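Local coordinates for thioredoxin domain-containing protein (Silicibacter pomeroyi, PDB 3EYT), which is of unknown function but belongs to the thioredoxin-like AhpC/TSA family, and may act as an oxidoreductase, perhaps with an antioxidant role, at residues C[132-137]-C[144-149]. Residues are numbered along the deposited sequence; the frame is centred on the assembly and turned at random.
Sequences AHHFGD and GAEIAT
His134 and Glu146 join strand 129-135 to helix 140-151. His134 NE2 donates to Glu146 OE1 at 2.8 Å, and the N-H...O angle of 169° shows the bond to be almost straight. OE1 receives it on its syn lone pair and lies near the imidazole plane, so the carboxylate meets the ring at its edge; the two planes are 21° apart, nearly coplanar. Glu146 OE2 sits 3.4 Å from His134 CE1, following the same edge. The side chains approach from opposite directions: Glu146 has CG anti to its carbonyl carbon (chi1 -56°) and an extended chain beyond, which carries the carboxylate off the helix to the strand. A proton on both ring nitrogens would probably strengthen the pairing electrostatically.

Van der Waals contact is slight: Ala132 CB lies 3.9 Å from Glu146 OE1, and 100 Å² is buried in all. With an alanine in place of Glu146, His134 NE2 would probably lose its acceptor and the ring be freer to turn.

Ala132 and His134 hydrogen-bond through their backbones to Leu123 and Leu121; Leu123 also touches Glu146. This surface contact is a polar tie between the C-terminal helix and hairpin 120-135, an order known from the thioredoxin fold.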
ATOM      1  N   ALA C 132      12.304 -25.730  16.049  1.00 18.93           N
ATOM      2  CA  ALA C 132      10.922 -25.672  16.508  1.00 18.80           C
ATOM      3  C   ALA C 132      10.158 -24.710  15.632  1.00 18.19           C
ATOM      4  O   ALA C 132      10.731 -23.778  15.080  1.00 17.14           O
ATOM      5  CB  ALA C 132      10.813 -25.251  17.984  1.00 17.60           C
ATOM      6  N   HIS C 133       8.856 -24.936  15.540  1.00 19.05           N
ATOM      7  CA  HIS C 133       7.998 -24.146  14.669  1.00 18.61           C
ATOM      8  C   HIS C 133       6.614 -24.176  15.317  1.00 19.07           C
ATOM      9  O   HIS C 133       5.889 -25.168  15.212  1.00 18.36           O
ATOM     10  CB  HIS C 133       8.009 -24.751  13.267  1.00 19.49           C
ATOM     11  CG  HIS C 133       7.162 -24.012  12.272  1.00 20.23           C
ATOM     12  ND1 HIS C 133       7.149 -24.338  10.939  1.00 17.35           N
ATOM     13  CD2 HIS C 133       6.299 -22.976  12.411  1.00 19.95           C
ATOM     14  CE1 HIS C 133       6.319 -23.539  10.289  1.00 21.08           C
ATOM     15  NE2 HIS C 133       5.783 -22.703  11.159  1.00 21.61           N
ATOM     16  N   HIS C 134       6.273 -23.093  16.011  1.00 18.47           N
ATOM     17  CA  HIS C 134       5.030 -23.001  16.788  1.00 19.43           C
ATOM     18  C   HIS C 134       4.055 -22.080  16.115  1.00 19.48           C
ATOM     19  O   HIS C 134       4.417 -20.978  15.742  1.00 20.56           O
ATOM     20  CB  HIS C 134       5.298 -22.449  18.178  1.00 19.03           C
ATOM     21  CG  HIS C 134       6.252 -23.279  18.977  1.00 20.30           C
ATOM     22  ND1 HIS C 134       5.944 -24.543  19.429  1.00 22.00           N
ATOM     23  CD2 HIS C 134       7.511 -23.025  19.408  1.00 23.34           C
ATOM     24  CE1 HIS C 134       6.970 -25.033  20.105  1.00 23.37           C
ATOM     25  NE2 HIS C 134       7.929 -24.124  20.120  1.00 20.75           N
ATOM     26  N   PHE C 135       2.807 -22.516  16.023  1.00 19.49           N
ATOM     27  CA  PHE C 135       1.756 -21.727  15.418  1.00 19.92           C
ATOM     28  C   PHE C 135       0.775 -21.327  16.512  1.00 19.96           C
ATOM     29  O   PHE C 135       0.260 -22.185  17.217  1.00 19.94           O
ATOM     30  CB  PHE C 135       1.054 -22.551  14.323  1.00 20.15           C
ATOM     31  CG  PHE C 135      -0.176 -21.889  13.777  1.00 20.64           C
ATOM     32  CD1 PHE C 135      -0.155 -20.552  13.420  1.00 16.61           C
ATOM     33  CD2 PHE C 135      -1.364 -22.613  13.621  1.00 23.11           C
ATOM     34  CE1 PHE C 135      -1.296 -19.904  12.918  1.00 19.17           C
ATOM     35  CE2 PHE C 135      -2.523 -21.997  13.100  1.00 21.48           C
ATOM     36  CZ  PHE C 135      -2.483 -20.614  12.754  1.00 23.19           C
ATOM     37  N   GLY C 136       0.513 -20.029  16.679  1.00 20.62           N
ATOM     38  CA  GLY C 136      -0.445 -19.594  17.712  1.00 21.58           C
ATOM     39  C   GLY C 136       0.148 -19.491  19.116  1.00 22.41           C
ATOM     40  O   GLY C 136       1.263 -18.979  19.298  1.00 21.99           O
ATOM     41  N   ASP C 137      -0.604 -19.958  20.111  1.00 22.68           N
ATOM     42  CA  ASP C 137      -0.237 -19.738  21.515  1.00 24.10           C
ATOM     43  C   ASP C 137       0.970 -20.586  21.881  1.00 23.41           C
ATOM     44  O   ASP C 137       1.079 -21.732  21.442  1.00 23.45           O
ATOM     45  CB  ASP C 137      -1.414 -20.078  22.440  1.00 25.42           C
ATOM     46  CG  ASP C 137      -2.452 -18.964  22.495  1.00 28.19           C
ATOM     47  OD1 ASP C 137      -2.114 -17.813  22.110  1.00 30.35           O
ATOM     48  OD2 ASP C 137      -3.605 -19.240  22.920  1.00 32.21           O
ATOM     49  N   GLY C 144      11.159 -21.284  26.780  1.00 16.35           N
ATOM     50  CA  GLY C 144      12.395 -21.018  27.525  1.00 16.07           C
ATOM     51  C   GLY C 144      13.246 -22.281  27.646  1.00 16.26           C
ATOM     52  O   GLY C 144      14.467 -22.231  27.489  1.00 16.85           O
ATOM     53  N   ALA C 145      12.590 -23.423  27.884  1.00 15.94           N
ATOM     54  CA  ALA C 145      13.271 -24.717  27.911  1.00 16.31           C
ATOM     55  C   ALA C 145      13.924 -25.043  26.537  1.00 16.70           C
ATOM     56  O   ALA C 145      15.102 -25.455  26.464  1.00 16.59           O
ATOM     57  CB  ALA C 145      12.301 -25.826  28.346  1.00 15.45           C
ATOM     58  N   GLU C 146      13.186 -24.824  25.448  1.00 16.41           N
ATOM     59  CA  GLU C 146      13.742 -25.100  24.109  1.00 17.32           C
ATOM     60  C   GLU C 146      14.927 -24.204  23.791  1.00 17.32           C
ATOM     61  O   GLU C 146      15.945 -24.697  23.252  1.00 17.69           O
ATOM     62  CB  GLU C 146      12.697 -24.967  22.992  1.00 18.24           C
ATOM     63  CG  GLU C 146      11.448 -25.830  23.147  1.00 20.58           C
ATOM     64  CD  GLU C 146      10.370 -25.493  22.096  1.00 26.17           C
ATOM     65  OE1 GLU C 146      10.228 -24.305  21.681  1.00 26.16           O
ATOM     66  OE2 GLU C 146       9.659 -26.431  21.694  1.00 29.11           O
ATOM     67  N   ILE C 147      14.829 -22.917  24.146  1.00 16.66           N
ATOM     68  CA  ILE C 147      15.943 -21.973  23.917  1.00 16.18           C
ATOM     69  C   ILE C 147      17.201 -22.377  24.716  1.00 16.25           C
ATOM     70  O   ILE C 147      18.333 -22.370  24.186  1.00 16.36           O
ATOM     71  CB  ILE C 147      15.509 -20.511  24.200  1.00 15.41           C
ATOM     72  CG1 ILE C 147      14.528 -20.013  23.128  1.00 16.28           C
ATOM     73  CG2 ILE C 147      16.698 -19.556  24.251  1.00 15.84           C
ATOM     74  CD1 ILE C 147      13.768 -18.730  23.562  1.00 16.81           C
ATOM     75  N   ALA C 148      17.006 -22.764  25.971  1.00 16.14           N
ATOM     76  CA  ALA C 148      18.129 -23.259  26.791  1.00 16.23           C
ATOM     77  C   ALA C 148      18.786 -24.499  26.204  1.00 16.55           C
ATOM     78  O   ALA C 148      19.995 -24.615  26.214  1.00 17.12           O
ATOM     79  CB  ALA C 148      17.670 -23.543  28.215  1.00 15.82           C
ATOM     80  N   THR C 149      17.989 -25.426  25.701  1.00 17.48           N
ATOM     81  CA  THR C 149      18.522 -26.647  25.103  1.00 18.77           C
ATOM     82  C   THR C 149      19.447 -26.312  23.928  1.00 19.08           C
ATOM     83  O   THR C 149      20.557 -26.865  23.809  1.00 19.46           O
ATOM     84  CB  THR C 149      17.377 -27.584  24.646  1.00 19.19           C
ATOM     85  OG1 THR C 149      16.572 -27.917  25.785  1.00 20.98           O
ATOM     86  CG2 THR C 149      17.930 -28.883  23.974  1.00 19.06           C
TER